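Local coordinates for protein group II chitinase (PDB 6JAY) that probably hydrolyses internal glycosidic bonds of chitin through this domain, a family 18 glycosyl hydrolase module of a much longer insect chitinase, at residues V195-Y200 against F225-T230. Sequence-based numbering, arbitrary orientation.
Sequences VMTYDY and FNANYT. With NAG (2-acetamido-2-deoxy-beta-D-glucopyranose), chain B; JUK (2-amino-1-[(furan-2-yl)methyl]-5-oxo-3-({[(2S)-oxolan-2-yl]methyl}carbamoyl)-5H-dipyrido[1,2-a:2',3'-d]pyrimidin-1-ium), chain C.
The ring edge of Phe225, at CD2, lies 3.5 Å from the carbonyl O of Tyr200, which sits near the plane of the phenyl ring, while Phe225 CB packs 3.9 Å from Tyr200 CD1. Phe225 O lies over one face of the Tyr200 ring, and the same face is covered by Asn226 CA, 4.0 Å above the plane and offset toward the rim. With CG of Tyr200 anti to its own carbonyl carbon (chi1 -73°), the phenol extends along the backbone of 225-227 to the start of helix 227-236. Asn226 is the N-cap of that helix: its OD1 accepts from Tyr229 N at 2.9 Å, the donor lying 38° out of the carbonyl plane, and its ND2 is tied back to Thr223 O. In the TIM barrel of family 18, this puts the beginning of a helix of the outer layer against the loop that leaves barrel strand 192-195. Soon after leaving the strand, that loop brings Asp199 OD2 to 3.6 Å from O1 of the bound dipyridopyrimidine ligand. Ala227 adds its methyl, CB, 4.0 Å from CG2 of Thr197, whose hydroxyl turns to Gly247 O on the neighbouring strand 244-257. Asn228 points away from the loop and carries the N-linked sugar on ND2. One turn into the helix, Thr230 uses both branches. Its OG1, near the plane of the Tyr200 ring, accepts a 2.7 Å hydrogen bond from Tyr200 OH and is also bonded to Pro172 O, so this buried hydroxyl links two different loops. With OG1 of Thr230 beside its backbone N (chi1 -70°), the methyl CG2 takes the position anti to that N and is directed at the strand end. There Thr230 CG2 lies 3.6 Å from Val195 CG1 and also touches the methyl of Thr197.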
# COMPACT_ATOMS: atom_id res chain seq x y z
N VAL A 195 2.11 1.85 -7.01
CA VAL A 195 1.09 0.94 -7.50
C VAL A 195 0.82 -0.10 -6.42
O VAL A 195 1.73 -0.81 -5.98
CB VAL A 195 1.52 0.27 -8.81
CG1 VAL A 195 0.36 -0.57 -9.33
CG2 VAL A 195 1.92 1.33 -9.84
N MET A 196 -0.45 -0.21 -6.00
CA MET A 196 -0.82 -1.10 -4.91
C MET A 196 -1.05 -2.51 -5.46
O MET A 196 -2.17 -3.00 -5.55
CB MET A 196 -2.04 -0.55 -4.18
CG MET A 196 -1.67 0.70 -3.41
SD MET A 196 -3.02 1.35 -2.42
CE MET A 196 -4.04 1.93 -3.71
N THR A 197 0.07 -3.15 -5.81
CA THR A 197 0.10 -4.49 -6.39
C THR A 197 -0.14 -5.57 -5.32
O THR A 197 0.68 -6.46 -5.09
CB THR A 197 1.40 -4.71 -7.16
OG1 THR A 197 2.48 -4.05 -6.48
CG2 THR A 197 1.30 -4.14 -8.57
N TYR A 198 -1.28 -5.45 -4.67
CA TYR A 198 -1.71 -6.40 -3.65
C TYR A 198 -3.21 -6.25 -3.50
O TYR A 198 -3.84 -5.41 -4.15
CB TYR A 198 -0.97 -6.20 -2.32
CG TYR A 198 -0.84 -4.75 -1.87
CD1 TYR A 198 -1.95 -4.05 -1.41
CD2 TYR A 198 0.39 -4.10 -1.89
CE1 TYR A 198 -1.83 -2.73 -0.99
CE2 TYR A 198 0.51 -2.78 -1.47
CZ TYR A 198 -0.60 -2.11 -1.02
OH TYR A 198 -0.49 -0.81 -0.60
N ASP A 199 -3.79 -7.09 -2.64
CA ASP A 199 -5.24 -7.22 -2.51
C ASP A 199 -5.89 -7.60 -3.84
O ASP A 199 -7.02 -7.20 -4.12
CB ASP A 199 -5.88 -5.97 -1.90
CG ASP A 199 -5.48 -5.76 -0.46
OD1 ASP A 199 -4.95 -6.71 0.17
OD2 ASP A 199 -5.67 -4.63 0.06
N TYR A 200 -5.18 -8.38 -4.67
CA TYR A 200 -5.82 -8.91 -5.86
C TYR A 200 -6.91 -9.90 -5.49
O TYR A 200 -7.86 -10.10 -6.26
CB TYR A 200 -4.80 -9.64 -6.73
CG TYR A 200 -3.84 -8.74 -7.46
CD1 TYR A 200 -4.20 -8.16 -8.68
CD2 TYR A 200 -2.58 -8.48 -6.94
CE1 TYR A 200 -3.32 -7.36 -9.36
CE2 TYR A 200 -1.69 -7.68 -7.63
CZ TYR A 200 -2.06 -7.12 -8.84
OH TYR A 200 -1.17 -6.32 -9.49
N PHE A 225 -4.92 -10.11 -13.16
CA PHE A 225 -4.82 -10.01 -11.70
C PHE A 225 -3.47 -10.53 -11.20
O PHE A 225 -3.38 -11.47 -10.42
CB PHE A 225 -5.98 -10.73 -11.02
CG PHE A 225 -7.25 -9.91 -10.92
CD1 PHE A 225 -7.80 -9.32 -12.04
CD2 PHE A 225 -7.90 -9.75 -9.71
CE1 PHE A 225 -8.97 -8.58 -11.95
CE2 PHE A 225 -9.07 -9.00 -9.62
CZ PHE A 225 -9.60 -8.42 -10.75
N ASN A 226 -2.41 -9.89 -11.68
CA ASN A 226 -1.07 -10.20 -11.19
C ASN A 226 -0.20 -8.96 -11.37
O ASN A 226 -0.49 -8.12 -12.22
CB ASN A 226 -0.46 -11.42 -11.89
CG ASN A 226 -0.44 -11.26 -13.39
OD1 ASN A 226 0.50 -10.70 -13.94
ND2 ASN A 226 -1.49 -11.76 -14.06
N ALA A 227 0.84 -8.85 -10.54
CA ALA A 227 1.68 -7.65 -10.53
C ALA A 227 2.37 -7.43 -11.87
O ALA A 227 2.55 -6.28 -12.29
CB ALA A 227 2.74 -7.74 -9.43
N ASN A 228 2.77 -8.50 -12.55
CA ASN A 228 3.46 -8.35 -13.83
C ASN A 228 2.57 -7.65 -14.85
O ASN A 228 3.01 -6.72 -15.54
CB ASN A 228 3.89 -9.72 -14.34
CG ASN A 228 4.58 -9.64 -15.67
OD1 ASN A 228 5.51 -8.87 -15.85
ND2 ASN A 228 4.12 -10.44 -16.62
N TYR A 229 1.32 -8.09 -14.98
CA TYR A 229 0.40 -7.41 -15.89
C TYR A 229 0.20 -5.96 -15.46
O TYR A 229 0.28 -5.04 -16.28
CB TYR A 229 -0.95 -8.13 -15.95
CG TYR A 229 -1.90 -7.44 -16.90
CD1 TYR A 229 -2.66 -6.35 -16.49
CD2 TYR A 229 -2.01 -7.86 -18.22
CE1 TYR A 229 -3.51 -5.70 -17.36
CE2 TYR A 229 -2.86 -7.21 -19.10
CZ TYR A 229 -3.60 -6.14 -18.66
OH TYR A 229 -4.45 -5.49 -19.53
N THR A 230 -0.07 -5.75 -14.17
CA THR A 230 -0.39 -4.42 -13.66
C THR A 230 0.73 -3.42 -13.95
O THR A 230 0.47 -2.30 -14.40
CB THR A 230 -0.63 -4.52 -12.16
OG1 THR A 230 -1.85 -5.22 -11.91
CG2 THR A 230 -0.70 -3.15 -11.54
C1 NAG B . 4.71 -10.40 -17.93
C2 NAG B . 4.77 -11.80 -18.56
C3 NAG B . 5.24 -11.72 -20.01
C4 NAG B . 4.39 -10.72 -20.79
C5 NAG B . 4.39 -9.38 -20.08
C6 NAG B . 3.51 -8.34 -20.75
C7 NAG B . 5.30 -13.91 -17.41
C8 NAG B . 3.93 -14.37 -17.83
N2 NAG B . 5.64 -12.67 -17.79
O3 NAG B . 5.15 -13.01 -20.61
O4 NAG B . 4.91 -10.56 -22.11
O5 NAG B . 3.90 -9.55 -18.74
O6 NAG B . 2.17 -8.42 -20.30
O7 NAG B . 6.06 -14.63 -16.77
C1 JUK C . -6.72 -2.29 7.03
C10 JUK C . -13.54 -4.42 2.55
C11 JUK C . -8.83 -2.47 3.55
C12 JUK C . -9.53 -3.37 1.27
C13 JUK C . -9.93 -3.16 2.64
C14 JUK C . -11.26 -3.51 2.99
C15 JUK C . -10.11 -4.22 -1.02
C16 JUK C . -10.46 -3.96 0.35
C17 JUK C . -11.75 -4.30 0.78
C18 JUK C . -10.65 -5.01 -3.18
C19 JUK C . -12.21 -5.09 -1.46
C2 JUK C . -5.90 -2.15 8.41
C20 JUK C . -13.19 -5.68 -2.36
C21 JUK C . -12.84 -5.93 -3.71
C22 JUK C . -11.56 -5.59 -4.12
C3 JUK C . -6.28 -3.18 9.19
C4 JUK C . -7.71 -3.13 7.30
C5 JUK C . -8.56 -3.64 6.08
C6 JUK C . -14.06 -6.92 2.29
C7 JUK C . -14.31 -7.98 3.27
C8 JUK C . -14.20 -7.39 4.51
C9 JUK C . -13.82 -5.83 3.07
N1 JUK C . -8.30 -2.69 4.98
N2 JUK C . -11.68 -3.29 4.31
N3 JUK C . -12.13 -4.08 2.11
N4 JUK C . -12.60 -4.85 -0.12
N5 JUK C . -11.03 -4.79 -1.88
O1 JUK C . -8.82 -3.89 -1.48
O2 JUK C . -7.02 -4.15 8.25
O3 JUK C . -13.93 -6.14 4.36
O4 JUK C . -8.29 -1.54 2.98